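Local atomic coordinates of glutaredoxin (PDB entry 4I2U), a protein that binds glutathione and probably uses it to reduce disulfides and glutathionylated proteins, helping to keep the cell's redox balance. Residues A[4-9]-A[57-62]; A[14-18]-A[100-105]; A[35-39]-A[96-100]. All coordinates share one frame; numbering follows the deposited sequence.

How the interactions relate
The three contacts illustrate how a thioredoxin-fold sheet is clothed on both faces. Interaction 1 pairs helices 3-14 and 55-66. Interaction 3 lies on the opposite side of the chain's centre from it, their centres about 24 Å apart; interaction 2 is about 20 Å from interaction 1 centre to centre, with nearest atoms about 5 Å apart. Interactions 2 and 3 are neighbours, their centres about 9 Å apart. They share Leu100 of helix 95-102, and Val17 CG2 of interaction 2 packs 3.7 Å from Leu39 CD1 of interaction 3. Glutathione is reached directly from interaction 1, through Gln59. Interaction 3 is more remote: the side chain of Leu35 lies about 12 Å from the ligand.

Interaction 1: residues A[4-9]-A[57-62]; sequences AKQLVD and AIQDYL. With GSH (glutathione), chain B.
Tyr61 enters helix 3-14 as a knob, its ring filling the hollow formed by Ala4, Lys5, Val8 and Asp9. The short helical segments cross at -68° and their axes come within 8.9 Å. Over one ring face lies the aliphatic chain of Lys5, whose CG stands 3.8 Å from the Tyr61 ring centroid in a CH-pi contact, offset toward the rim. Val8 lines the ring's edge instead: its CB is 3.5 Å from Tyr61 CD2, and its CG1 lies in the ring plane. A second fit runs beside the knob. The small Ala4 lets the helices draw close, its CB settling 3.6 Å from Ala57 O, while the two arms of Ile58 part, CG2 meeting Val8 CG2 at 3.7 Å and CD1 reaching Leu7 CD1. Phe20 of strand 17-21 packs against this apolar margin.

At the polar end of the hollow, Tyr61 OH donates to Asp9 OD1 at 2.6 Å, the carboxylate turned 66° from the ring. Lys5, extended until its last torsion turns back (chi4 -63°), brings NZ to within 2.8 Å of Asp9 OD2. Both bonds use syn lone pairs. An alanine in place of Tyr61 would probably open a gap between the helices and leave Asp9 OD1 without its hydroxyl partner.

Gln59 leaves from another side of helix 55-66, and its NE2 gives a nearly straight 2.8 Å hydrogen bond to O32 of glutathione; Lys22 and Arg69 also bond its amide. The chemistry thus divides by side: toward helix 3-14, a lysine-paired carboxylate, probably ionised, accepts from the phenol and is likely to fix the ring's place, while toward the ligand an uncharged amide donates to a carboxylate of the tripeptide.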
ATOM      1  N   ALA A   4      14.150  -8.188  -5.780  1.00 13.61           N
ATOM      2  CA  ALA A   4      12.725  -7.897  -5.619  1.00 12.11           C
ATOM      3  C   ALA A   4      12.299  -8.066  -4.168  1.00 10.95           C
ATOM      4  O   ALA A   4      11.598  -7.216  -3.622  1.00  9.69           O
ATOM      5  CB  ALA A   4      11.885  -8.798  -6.522  1.00 13.31           C
ATOM      6  N   LYS A   5      12.716  -9.159  -3.542  1.00 11.11           N
ATOM      7  CA  LYS A   5      12.368  -9.408  -2.155  1.00 11.66           C
ATOM      8  C   LYS A   5      12.940  -8.313  -1.267  1.00  9.61           C
ATOM      9  O   LYS A   5      12.258  -7.795  -0.372  1.00  8.69           O
ATOM     10  CB  LYS A   5      12.859 -10.787  -1.716  1.00 11.34           C
ATOM     11  CG  LYS A   5      12.606 -11.079  -0.236  1.00  9.87           C
ATOM     12  CD  LYS A   5      12.903 -12.521   0.120  1.00 12.98           C
ATOM     13  CE  LYS A   5      12.181 -12.919   1.404  1.00 12.18           C
ATOM     14  NZ  LYS A   5      12.655 -12.125   2.562  1.00 12.21           N
ATOM     15  N   GLN A   6      14.204  -7.960  -1.490  1.00 10.41           N
ATOM     16  CA  GLN A   6      14.831  -6.935  -0.661  1.00 11.87           C
ATOM     17  C   GLN A   6      14.118  -5.603  -0.831  1.00  9.93           C
ATOM     18  O   GLN A   6      13.912  -4.862   0.135  1.00 10.09           O
ATOM     19  CB  GLN A   6      16.308  -6.796  -1.015  1.00 14.40           C
ATOM     20  CG  GLN A   6      17.101  -5.949  -0.032  1.00 33.17           C
ATOM     21  CD  GLN A   6      18.554  -5.795  -0.444  1.00 38.80           C
ATOM     22  OE1 GLN A   6      18.924  -4.823  -1.106  1.00 45.72           O
ATOM     23  NE2 GLN A   6      19.388  -6.761  -0.062  1.00 41.32           N
ATOM     24  N   LEU A   7      13.748  -5.282  -2.064  1.00 10.21           N
ATOM     25  CA  LEU A   7      13.004  -4.056  -2.324  1.00  9.75           C
ATOM     26  C   LEU A   7      11.692  -4.020  -1.556  1.00  8.74           C
ATOM     27  O   LEU A   7      11.378  -3.043  -0.865  1.00  9.10           O
ATOM     28  CB  LEU A   7      12.740  -3.913  -3.819  1.00 12.35           C
ATOM     29  CG  LEU A   7      11.955  -2.695  -4.322  1.00 14.58           C
ATOM     30  CD1 LEU A   7      10.451  -2.771  -4.095  1.00 15.48           C
ATOM     31  CD2 LEU A   7      12.503  -1.416  -3.723  1.00 18.37           C
ATOM     32  N   VAL A   8      10.896  -5.075  -1.652  1.00  8.03           N
ATOM     33  CA  VAL A   8       9.604  -5.072  -0.987  1.00  7.06           C
ATOM     34  C   VAL A   8       9.776  -5.023   0.525  1.00  6.56           C
ATOM     35  O   VAL A   8       9.151  -4.195   1.205  1.00  7.08           O
ATOM     36  CB  VAL A   8       8.763  -6.292  -1.401  1.00  7.71           C
ATOM     37  CG1 VAL A   8       7.524  -6.394  -0.553  1.00  6.65           C
ATOM     38  CG2 VAL A   8       8.387  -6.181  -2.892  1.00  8.16           C
ATOM     39  N   ASP A   9      10.620  -5.899   1.068  1.00  6.78           N
ATOM     40  CA  ASP A   9      10.788  -5.970   2.518  1.00  6.50           C
ATOM     41  C   ASP A   9      11.275  -4.639   3.074  1.00  6.68           C
ATOM     42  O   ASP A   9      10.752  -4.143   4.084  1.00  6.74           O
ATOM     43  CB  ASP A   9      11.775  -7.071   2.913  1.00  7.03           C
ATOM     44  CG  ASP A   9      11.253  -8.485   2.645  1.00  7.15           C
ATOM     45  OD1 ASP A   9      10.069  -8.666   2.304  1.00  7.07           O
ATOM     46  OD2 ASP A   9      12.069  -9.420   2.843  1.00  8.38           O
ATOM     47  N   ALA A  57       8.747  -9.272 -11.253  1.00 10.20           N
ATOM     48  CA  ALA A  57       9.445  -9.961 -10.169  1.00  9.98           C
ATOM     49  C   ALA A  57       8.930  -9.493  -8.815  1.00  9.04           C
ATOM     50  O   ALA A  57       8.847 -10.265  -7.851  1.00  8.95           O
ATOM     51  CB  ALA A  57      10.946  -9.745 -10.261  1.00 11.04           C
ATOM     52  N   ILE A  58       8.636  -8.208  -8.703  1.00  7.31           N
ATOM     53  CA  ILE A  58       8.076  -7.686  -7.470  1.00  7.21           C
ATOM     54  C   ILE A  58       6.687  -8.264  -7.229  1.00  6.30           C
ATOM     55  O   ILE A  58       6.358  -8.666  -6.111  1.00  6.53           O
ATOM     56  CB  ILE A  58       8.064  -6.143  -7.480  1.00  7.32           C
ATOM     57  CG1 ILE A  58       9.508  -5.634  -7.397  1.00  9.19           C
ATOM     58  CG2 ILE A  58       7.236  -5.591  -6.328  1.00  7.17           C
ATOM     59  CD1 ILE A  58       9.661  -4.191  -7.710  1.00 13.06           C
ATOM     60  N   GLN A  59       5.872  -8.353  -8.271  1.00  6.50           N
ATOM     61  CA  GLN A  59       4.570  -8.987  -8.121  1.00  6.77           C
ATOM     62  C   GLN A  59       4.699 -10.441  -7.705  1.00  6.48           C
ATOM     63  O   GLN A  59       3.896 -10.914  -6.906  1.00  7.17           O
ATOM     64  CB  GLN A  59       3.760  -8.908  -9.403  1.00  6.68           C
ATOM     65  CG  GLN A  59       3.303  -7.495  -9.739  1.00  7.70           C
ATOM     66  CD  GLN A  59       2.384  -7.467 -10.947  1.00  7.40           C
ATOM     67  OE1 GLN A  59       2.814  -7.229 -12.075  1.00  8.94           O
ATOM     68  NE2 GLN A  59       1.107  -7.747 -10.724  1.00  9.26           N
ATOM     69  N   ASP A  60       5.686 -11.146  -8.250  1.00  6.72           N
ATOM     70  CA  ASP A  60       5.942 -12.530  -7.858  1.00  6.99           C
ATOM     71  C   ASP A  60       6.237 -12.628  -6.368  1.00  6.89           C
ATOM     72  O   ASP A  60       5.717 -13.515  -5.688  1.00  7.41           O
ATOM     73  CB  ASP A  60       7.135 -13.088  -8.637  1.00  8.78           C
ATOM     74  CG  ASP A  60       6.827 -13.399 -10.072  1.00 10.42           C
ATOM     75  OD1 ASP A  60       5.634 -13.481 -10.436  1.00 11.63           O
ATOM     76  OD2 ASP A  60       7.813 -13.598 -10.821  1.00 13.83           O
ATOM     77  N   TYR A  61       7.067 -11.741  -5.839  1.00  6.25           N
ATOM     78  CA  TYR A  61       7.327 -11.782  -4.416  1.00  6.11           C
ATOM     79  C   TYR A  61       6.079 -11.402  -3.640  1.00  5.91           C
ATOM     80  O   TYR A  61       5.811 -11.962  -2.576  1.00  6.03           O
ATOM     81  CB  TYR A  61       8.497 -10.891  -4.019  1.00  6.92           C
ATOM     82  CG  TYR A  61       8.723 -10.936  -2.529  1.00  6.53           C
ATOM     83  CD1 TYR A  61       9.020 -12.130  -1.878  1.00  7.27           C
ATOM     84  CD2 TYR A  61       8.589  -9.790  -1.766  1.00  6.63           C
ATOM     85  CE1 TYR A  61       9.198 -12.161  -0.488  1.00  7.61           C
ATOM     86  CE2 TYR A  61       8.761  -9.810  -0.387  1.00  6.97           C
ATOM     87  CZ  TYR A  61       9.069 -10.999   0.246  1.00  7.48           C
ATOM     88  OH  TYR A  61       9.277 -11.043   1.618  1.00  7.76           O
ATOM     89  N   LEU A  62       5.315 -10.421  -4.114  1.00  5.79           N
ATOM     90  CA  LEU A  62       4.067 -10.085  -3.441  1.00  5.94           C
ATOM     91  C   LEU A  62       3.107 -11.275  -3.359  1.00  6.42           C
ATOM     92  O   LEU A  62       2.372 -11.421  -2.373  1.00  6.32           O
ATOM     93  CB  LEU A  62       3.405  -8.860  -4.093  1.00  7.41           C
ATOM     94  CG  LEU A  62       4.162  -7.545  -3.843  1.00  6.76           C
ATOM     95  CD1 LEU A  62       3.724  -6.454  -4.807  1.00  9.19           C
ATOM     96  CD2 LEU A  62       3.967  -7.087  -2.390  1.00  8.12           C
TER
HETATM   97  N1  GSH B 201     -10.463  -6.578  -6.415  1.00 12.24           N
HETATM   98  CA1 GSH B 201      -9.028  -6.310  -6.593  1.00  8.72           C
HETATM   99  C1  GSH B 201      -8.691  -5.145  -5.698  1.00  7.83           C
HETATM  100  O11 GSH B 201      -9.613  -4.649  -5.021  1.00  9.30           O
HETATM  101  O12 GSH B 201      -7.510  -4.721  -5.622  1.00  7.75           O
HETATM  102  CB1 GSH B 201      -8.766  -6.065  -8.077  1.00  7.01           C
HETATM  103  CG1 GSH B 201      -7.291  -5.874  -8.408  1.00  8.55           C
HETATM  104  CD1 GSH B 201      -6.987  -6.249  -9.849  1.00  8.76           C
HETATM  105  OE1 GSH B 201      -7.461  -7.259 -10.373  1.00 10.25           O
HETATM  106  N2  GSH B 201      -6.150  -5.464 -10.503  1.00  7.48           N
HETATM  107  CA2 GSH B 201      -5.685  -5.781 -11.857  1.00  7.95           C
HETATM  108  C2  GSH B 201      -4.422  -6.611 -11.852  1.00  7.39           C
HETATM  109  O2  GSH B 201      -3.730  -6.703 -10.850  1.00  7.95           O
HETATM  110  CB2 GSH B 201      -5.472  -4.495 -12.657  1.00  7.85           C
HETATM  111  SG2 GSH B 201      -7.035  -3.652 -13.027  1.00 10.30           S
HETATM  112  N3  GSH B 201      -4.130  -7.265 -12.966  1.00  7.34           N
HETATM  113  CA3 GSH B 201      -3.030  -8.197 -13.014  1.00  9.66           C
HETATM  114  C3  GSH B 201      -1.662  -7.559 -13.023  1.00  8.16           C
HETATM  115  O31 GSH B 201      -1.518  -6.336 -13.222  1.00  8.04           O
HETATM  116  O32 GSH B 201      -0.707  -8.344 -12.817  1.00 10.73           O

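Interaction 2: residues A[14-18]-A[100-105]; sequences GNKVV and LRNAGV
Lys16 lays the root of its side chain over Val105, with both its CB and its CG 3.6 Å from Val105 CG1. Beyond that apolar overlap the chain folds round: a bend at CB-CG (chi2 -66°) and another near its end carry NZ to Ala103 O, where it donates a hydrogen bond of 2.9 Å. The ammonium approaches the carbonyl at a C=O...N angle of 134°, tilted 23° from the carbonyl plane. On the way, Lys16 CD passes 4.3 Å from Ala103 CB, and one lysine therefore pairs its methylenes with apolar groups and its charge with a backbone oxygen. A long, weak ion pair with Asp77 gives the same NZ a second, looser partner.

The carbonyl that Lys16 takes belongs to the close of helix 95-102. Gly104, with its positive phi, forms a Schellman motif there: Val105 N returns to Leu100 O and Gly104 N to Arg101 O. This reversal carries Val105 back beside Leu100, and the two can then share a neighbour. That neighbour is Val17, whose CG2 touches Leu100 CD2 at 3.7 Å, the two side chains crossing at about a right angle, and lies 4.2 Å from Val105 CG2.

The contact thus joins the start of strand 17-21 to the end of the last helix. Val17 also bonds through its backbone to Thr45 of the parallel strand 45-48, while Ile76 of the antiparallel strand 73-76 touches both Val17 and Leu100, and Leu39 adds to the packing from the loop after helix 26-36.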
ATOM      1  N   GLY A  14      10.461   0.323   6.011  1.00  8.08           N
ATOM      2  CA  GLY A  14      11.057   1.644   6.085  1.00 10.29           C
ATOM      3  C   GLY A  14      10.096   2.785   5.822  1.00  9.27           C
ATOM      4  O   GLY A  14      10.472   3.931   5.997  1.00 11.65           O
ATOM      5  N   ASN A  15       8.866   2.477   5.412  1.00  7.65           N
ATOM      6  CA  ASN A  15       7.860   3.487   5.099  1.00  8.80           C
ATOM      7  C   ASN A  15       6.546   3.032   5.671  1.00  8.78           C
ATOM      8  O   ASN A  15       6.170   1.886   5.478  1.00  8.90           O
ATOM      9  CB  ASN A  15       7.724   3.652   3.597  1.00  7.96           C
ATOM     10  CG  ASN A  15       9.012   4.044   2.949  1.00 11.89           C
ATOM     11  OD1 ASN A  15       9.366   5.223   2.931  1.00 12.68           O
ATOM     12  ND2 ASN A  15       9.752   3.068   2.450  1.00 11.17           N
ATOM     13  N   LYS A  16       5.838   3.909   6.365  1.00  7.50           N
ATOM     14  CA  LYS A  16       4.638   3.518   7.080  1.00  8.01           C
ATOM     15  C   LYS A  16       3.450   3.186   6.189  1.00  7.38           C
ATOM     16  O   LYS A  16       2.612   2.400   6.577  1.00  8.54           O
ATOM     17  CB  LYS A  16       4.239   4.630   8.054  1.00  9.32           C
ATOM     18  CG  LYS A  16       5.227   4.867   9.179  1.00 12.61           C
ATOM     19  CD  LYS A  16       5.276   3.676  10.100  1.00 15.08           C
ATOM     20  CE  LYS A  16       6.186   3.928  11.283  1.00 15.40           C
ATOM     21  NZ  LYS A  16       5.612   3.387  12.541  1.00 27.02           N
ATOM     22  N   VAL A  17       3.323   3.830   5.036  1.00  6.22           N
ATOM     23  CA  VAL A  17       2.169   3.624   4.173  1.00  6.37           C
ATOM     24  C   VAL A  17       2.689   3.353   2.785  1.00  6.52           C
ATOM     25  O   VAL A  17       3.282   4.239   2.153  1.00  7.59           O
ATOM     26  CB  VAL A  17       1.228   4.839   4.182  1.00  6.94           C
ATOM     27  CG1 VAL A  17       0.055   4.576   3.277  1.00  7.59           C
ATOM     28  CG2 VAL A  17       0.769   5.124   5.596  1.00  8.24           C
ATOM     29  N   VAL A  18       2.521   2.117   2.325  1.00  6.00           N
ATOM     30  CA  VAL A  18       3.041   1.693   1.036  1.00  5.59           C
ATOM     31  C   VAL A  18       1.935   1.108   0.180  1.00  5.45           C
ATOM     32  O   VAL A  18       1.134   0.295   0.655  1.00  6.68           O
ATOM     33  CB  VAL A  18       4.160   0.636   1.225  1.00  6.18           C
ATOM     34  CG1 VAL A  18       4.680   0.132  -0.114  1.00  7.57           C
ATOM     35  CG2 VAL A  18       5.301   1.218   2.047  1.00  7.54           C
ATOM     36  N   LEU A 100      -3.653   3.660  10.975  1.00  7.37           N
ATOM     37  CA  LEU A 100      -2.782   4.808  10.716  1.00  7.30           C
ATOM     38  C   LEU A 100      -2.412   5.532  12.003  1.00  8.48           C
ATOM     39  O   LEU A 100      -1.263   5.947  12.170  1.00  9.06           O
ATOM     40  CB  LEU A 100      -3.453   5.761   9.737  1.00  7.86           C
ATOM     41  CG  LEU A 100      -3.680   5.255   8.311  1.00  7.82           C
ATOM     42  CD1 LEU A 100      -4.490   6.261   7.547  1.00  8.41           C
ATOM     43  CD2 LEU A 100      -2.373   4.998   7.579  1.00  8.48           C
ATOM     44  N   ARG A 101      -3.356   5.672  12.919  1.00  7.49           N
ATOM     45  CA  ARG A 101      -3.030   6.271  14.205  1.00  9.21           C
ATOM     46  C   ARG A 101      -2.041   5.387  14.970  1.00 10.43           C
ATOM     47  O   ARG A 101      -1.073   5.878  15.554  1.00 10.38           O
ATOM     48  CB  ARG A 101      -4.288   6.510  15.035  1.00 10.00           C
ATOM     49  CG  ARG A 101      -5.137   7.651  14.508  1.00 12.83           C
ATOM     50  CD  ARG A 101      -6.217   8.129  15.484  1.00 17.12           C
ATOM     51  NE  ARG A 101      -7.247   7.115  15.665  1.00 21.54           N
ATOM     52  CZ  ARG A 101      -8.387   7.036  14.972  1.00 17.73           C
ATOM     53  NH1 ARG A 101      -8.728   7.932  14.052  1.00 19.01           N
ATOM     54  NH2 ARG A 101      -9.202   6.043  15.231  1.00 18.26           N
ATOM     55  N   ASN A 102      -2.249   4.072  14.949  1.00  9.40           N
ATOM     56  CA  ASN A 102      -1.333   3.183  15.654  1.00 11.08           C
ATOM     57  C   ASN A 102       0.073   3.249  15.060  1.00 12.59           C
ATOM     58  O   ASN A 102       1.072   3.079  15.776  1.00 15.02           O
ATOM     59  CB  ASN A 102      -1.834   1.741  15.611  1.00 13.20           C
ATOM     60  CG  ASN A 102      -3.039   1.513  16.489  1.00 15.99           C
ATOM     61  OD1 ASN A 102      -3.363   2.334  17.348  1.00 18.56           O
ATOM     62  ND2 ASN A 102      -3.719   0.396  16.271  1.00 16.57           N
ATOM     63  N   ALA A 103       0.153   3.498  13.758  1.00 10.35           N
ATOM     64  CA  ALA A 103       1.427   3.585  13.058  1.00 11.02           C
ATOM     65  C   ALA A 103       2.112   4.928  13.265  1.00 11.38           C
ATOM     66  O   ALA A 103       3.257   5.109  12.858  1.00 13.82           O
ATOM     67  CB  ALA A 103       1.219   3.320  11.569  1.00 10.79           C
ATOM     68  N   GLY A 104       1.416   5.870  13.895  1.00 10.04           N
ATOM     69  CA  GLY A 104       1.991   7.162  14.214  1.00 12.05           C
ATOM     70  C   GLY A 104       1.960   8.189  13.097  1.00 13.06           C
ATOM     71  O   GLY A 104       2.665   9.192  13.163  1.00 15.04           O
ATOM     72  N   VAL A 105       1.146   7.962  12.076  1.00 10.12           N
ATOM     73  CA  VAL A 105       1.107   8.858  10.929  1.00 10.32           C
ATOM     74  C   VAL A 105      -0.220   9.584  10.782  1.00 10.79           C
ATOM     75  O   VAL A 105      -0.440  10.290   9.790  1.00 11.08           O
ATOM     76  CB  VAL A 105       1.444   8.116   9.595  1.00 10.35           C
ATOM     77  CG1 VAL A 105       2.841   7.542   9.648  1.00 13.64           C
ATOM     78  CG2 VAL A 105       0.413   7.038   9.266  1.00 12.76           C
TER

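Interaction 3: residues A[35-39]-A[96-100]; sequences LEKFL and LEVML
The chain of 35-39 turns out of helix 26-36 beside helix 95-102, with Leu35 O accepting from both Phe38 N (3.0 Å) and Leu39 N (3.1 Å), and comes nearest at Phe38 and Glu97, whose CA atoms are 7.6 Å apart. Phe38 carries most of the contact. Glu97 lies across one face of its ring, CG 3.7 Å from the centroid of Phe38 and 27° off the normal, a CH-pi contact offset toward the rim. With CG anti to the carbonyl carbon (chi1 -76°) and an extended chain beyond, the glutamate lays its carboxylate within 18° of parallel to the ring. Lys37 CB sits over the centre of the opposite face, and the aromatic ring is thereby sandwiched between aliphatic carbons of two charged residues.

Deeper in, leucines interlock. Leu96 CD2 fits between Leu35 CD2, at 4.0 Å, and Phe38 CE2, at 4.1 Å. One turn on, Leu100 divides its two methyls: CD1 meets Phe38 CB at 3.8 Å, while CD2 and Leu39 CD1 meet tip to tip. No hydrogen bond joins the segments; apolar packing and the CH-pi contact make up the interface, with Glu97 and Phe38 at the more exposed margin.

Ala91 of helix 84-93 adds to the packing round Phe38 and Leu96, and Val17 and Ile76 of the sheet lie beneath the leucines. Such packing of the helix that follows the active-site cysteine against the C-terminal helices, on one face of the central sheet, is characteristic of the thioredoxin fold as glutaredoxins build it.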
ATOM      1  N   LEU A  35      -6.480   6.409   0.906  1.00  7.34           N
ATOM      2  CA  LEU A  35      -5.401   6.818   1.788  1.00  6.83           C
ATOM      3  C   LEU A  35      -5.267   8.347   1.851  1.00  7.30           C
ATOM      4  O   LEU A  35      -4.967   8.906   2.914  1.00  7.82           O
ATOM      5  CB  LEU A  35      -4.082   6.203   1.315  1.00  6.70           C
ATOM      6  CG  LEU A  35      -4.009   4.674   1.437  1.00  8.90           C
ATOM      7  CD1 LEU A  35      -2.876   4.148   0.603  1.00 10.36           C
ATOM      8  CD2 LEU A  35      -3.843   4.268   2.889  1.00 10.53           C
ATOM      9  N   GLU A  36      -5.535   9.027   0.740  1.00  7.20           N
ATOM     10  CA  GLU A  36      -5.358  10.472   0.658  1.00  8.40           C
ATOM     11  C   GLU A  36      -6.411  11.228   1.429  1.00  9.28           C
ATOM     12  O   GLU A  36      -6.260  12.430   1.634  1.00 11.01           O
ATOM     13  CB  GLU A  36      -5.350  10.926  -0.798  1.00  8.93           C
ATOM     14  CG  GLU A  36      -4.068  10.550  -1.538  1.00 11.63           C
ATOM     15  CD  GLU A  36      -4.190  10.614  -3.046  1.00 16.52           C
ATOM     16  OE1 GLU A  36      -5.200  11.143  -3.550  1.00 20.94           O
ATOM     17  OE2 GLU A  36      -3.267  10.123  -3.720  1.00 18.44           O
ATOM     18  N   LYS A  37      -7.457  10.558   1.896  1.00  8.80           N
ATOM     19  CA  LYS A  37      -8.403  11.198   2.805  1.00  9.47           C
ATOM     20  C   LYS A  37      -7.715  11.551   4.116  1.00 10.94           C
ATOM     21  O   LYS A  37      -8.145  12.461   4.818  1.00 11.70           O
ATOM     22  CB  LYS A  37      -9.573  10.271   3.107  1.00 12.87           C
ATOM     23  CG  LYS A  37     -10.441   9.917   1.926  1.00 17.11           C
ATOM     24  CD  LYS A  37     -11.440   8.834   2.317  1.00 19.74           C
ATOM     25  CE  LYS A  37     -12.373   8.475   1.174  1.00 33.34           C
ATOM     26  NZ  LYS A  37     -13.453   9.483   0.984  1.00 39.03           N
ATOM     27  N   PHE A  38      -6.667  10.817   4.468  1.00  9.10           N
ATOM     28  CA  PHE A  38      -6.051  10.934   5.789  1.00  8.96           C
ATOM     29  C   PHE A  38      -4.631  11.436   5.772  1.00  9.21           C
ATOM     30  O   PHE A  38      -4.177  12.007   6.775  1.00  9.36           O
ATOM     31  CB  PHE A  38      -6.098   9.577   6.489  1.00  9.96           C
ATOM     32  CG  PHE A  38      -7.464   8.976   6.503  1.00  9.88           C
ATOM     33  CD1 PHE A  38      -8.465   9.571   7.240  1.00 13.85           C
ATOM     34  CD2 PHE A  38      -7.768   7.868   5.742  1.00 12.49           C
ATOM     35  CE1 PHE A  38      -9.738   9.055   7.253  1.00 15.46           C
ATOM     36  CE2 PHE A  38      -9.049   7.338   5.756  1.00 13.11           C
ATOM     37  CZ  PHE A  38     -10.033   7.934   6.508  1.00 15.17           C
ATOM     38  N   LEU A  39      -3.940  11.235   4.651  1.00  9.48           N
ATOM     39  CA  LEU A  39      -2.516  11.501   4.499  1.00 11.12           C
ATOM     40  C   LEU A  39      -2.256  12.209   3.200  1.00 10.77           C
ATOM     41  O   LEU A  39      -2.925  11.941   2.194  1.00 13.25           O
ATOM     42  CB  LEU A  39      -1.768  10.176   4.338  1.00 16.64           C
ATOM     43  CG  LEU A  39      -2.084   9.038   5.301  1.00 21.10           C
ATOM     44  CD1 LEU A  39      -1.653   7.719   4.715  1.00 20.03           C
ATOM     45  CD2 LEU A  39      -1.401   9.269   6.636  1.00 29.02           C
ATOM     46  N   LEU A  96      -9.036   1.644   8.953  1.00  8.12           N
ATOM     47  CA  LEU A  96      -7.822   2.195   8.383  1.00  7.81           C
ATOM     48  C   LEU A  96      -7.292   3.312   9.265  1.00  8.52           C
ATOM     49  O   LEU A  96      -6.093   3.385   9.556  1.00  8.51           O
ATOM     50  CB  LEU A  96      -8.070   2.686   6.964  1.00  8.87           C
ATOM     51  CG  LEU A  96      -6.834   3.287   6.279  1.00  9.42           C
ATOM     52  CD1 LEU A  96      -5.679   2.286   6.184  1.00 12.63           C
ATOM     53  CD2 LEU A  96      -7.210   3.771   4.917  1.00 10.38           C
ATOM     54  N   GLU A  97      -8.172   4.184   9.717  1.00  7.79           N
ATOM     55  CA  GLU A  97      -7.758   5.264  10.602  1.00  8.93           C
ATOM     56  C   GLU A  97      -7.133   4.722  11.876  1.00  7.71           C
ATOM     57  O   GLU A  97      -6.144   5.253  12.350  1.00  8.05           O
ATOM     58  CB  GLU A  97      -8.944   6.160  10.955  1.00  9.85           C
ATOM     59  CG  GLU A  97      -9.351   7.089   9.847  1.00 11.33           C
ATOM     60  CD  GLU A  97     -10.727   7.650  10.076  1.00 13.53           C
ATOM     61  OE1 GLU A  97     -11.715   6.997   9.699  1.00 13.09           O
ATOM     62  OE2 GLU A  97     -10.829   8.749  10.658  1.00 15.54           O
ATOM     63  N   VAL A  98      -7.708   3.674  12.453  1.00  8.70           N
ATOM     64  CA  VAL A  98      -7.115   3.078  13.642  1.00  9.11           C
ATOM     65  C   VAL A  98      -5.694   2.614  13.335  1.00  8.67           C
ATOM     66  O   VAL A  98      -4.768   2.874  14.104  1.00  8.95           O
ATOM     67  CB  VAL A  98      -7.964   1.891  14.176  1.00 10.40           C
ATOM     68  CG1 VAL A  98      -7.217   1.128  15.287  1.00 13.94           C
ATOM     69  CG2 VAL A  98      -9.316   2.385  14.672  1.00 13.50           C
ATOM     70  N   MET A  99      -5.507   1.926  12.218  1.00  7.96           N
ATOM     71  CA  MET A  99      -4.169   1.470  11.855  1.00  7.91           C
ATOM     72  C   MET A  99      -3.195   2.604  11.628  1.00  7.96           C
ATOM     73  O   MET A  99      -2.027   2.529  12.031  1.00  7.88           O
ATOM     74  CB  MET A  99      -4.223   0.589  10.614  1.00 10.01           C
ATOM     75  CG  MET A  99      -4.880  -0.748  10.898  1.00 10.60           C
ATOM     76  SD  MET A  99      -4.783  -1.943   9.576  1.00 15.38           S
ATOM     77  CE  MET A  99      -5.885  -1.195   8.470  1.00 14.20           C
ATOM     78  N   LEU A 100      -3.653   3.660  10.975  1.00  7.37           N
ATOM     79  CA  LEU A 100      -2.782   4.808  10.716  1.00  7.30           C
ATOM     80  C   LEU A 100      -2.412   5.532  12.003  1.00  8.48           C
ATOM     81  O   LEU A 100      -1.263   5.947  12.170  1.00  9.06           O
ATOM     82  CB  LEU A 100      -3.453   5.761   9.737  1.00  7.86           C
ATOM     83  CG  LEU A 100      -3.680   5.255   8.311  1.00  7.82           C
ATOM     84  CD1 LEU A 100      -4.490   6.261   7.547  1.00  8.41           C
ATOM     85  CD2 LEU A 100      -2.373   4.998   7.579  1.00  8.48           C
TER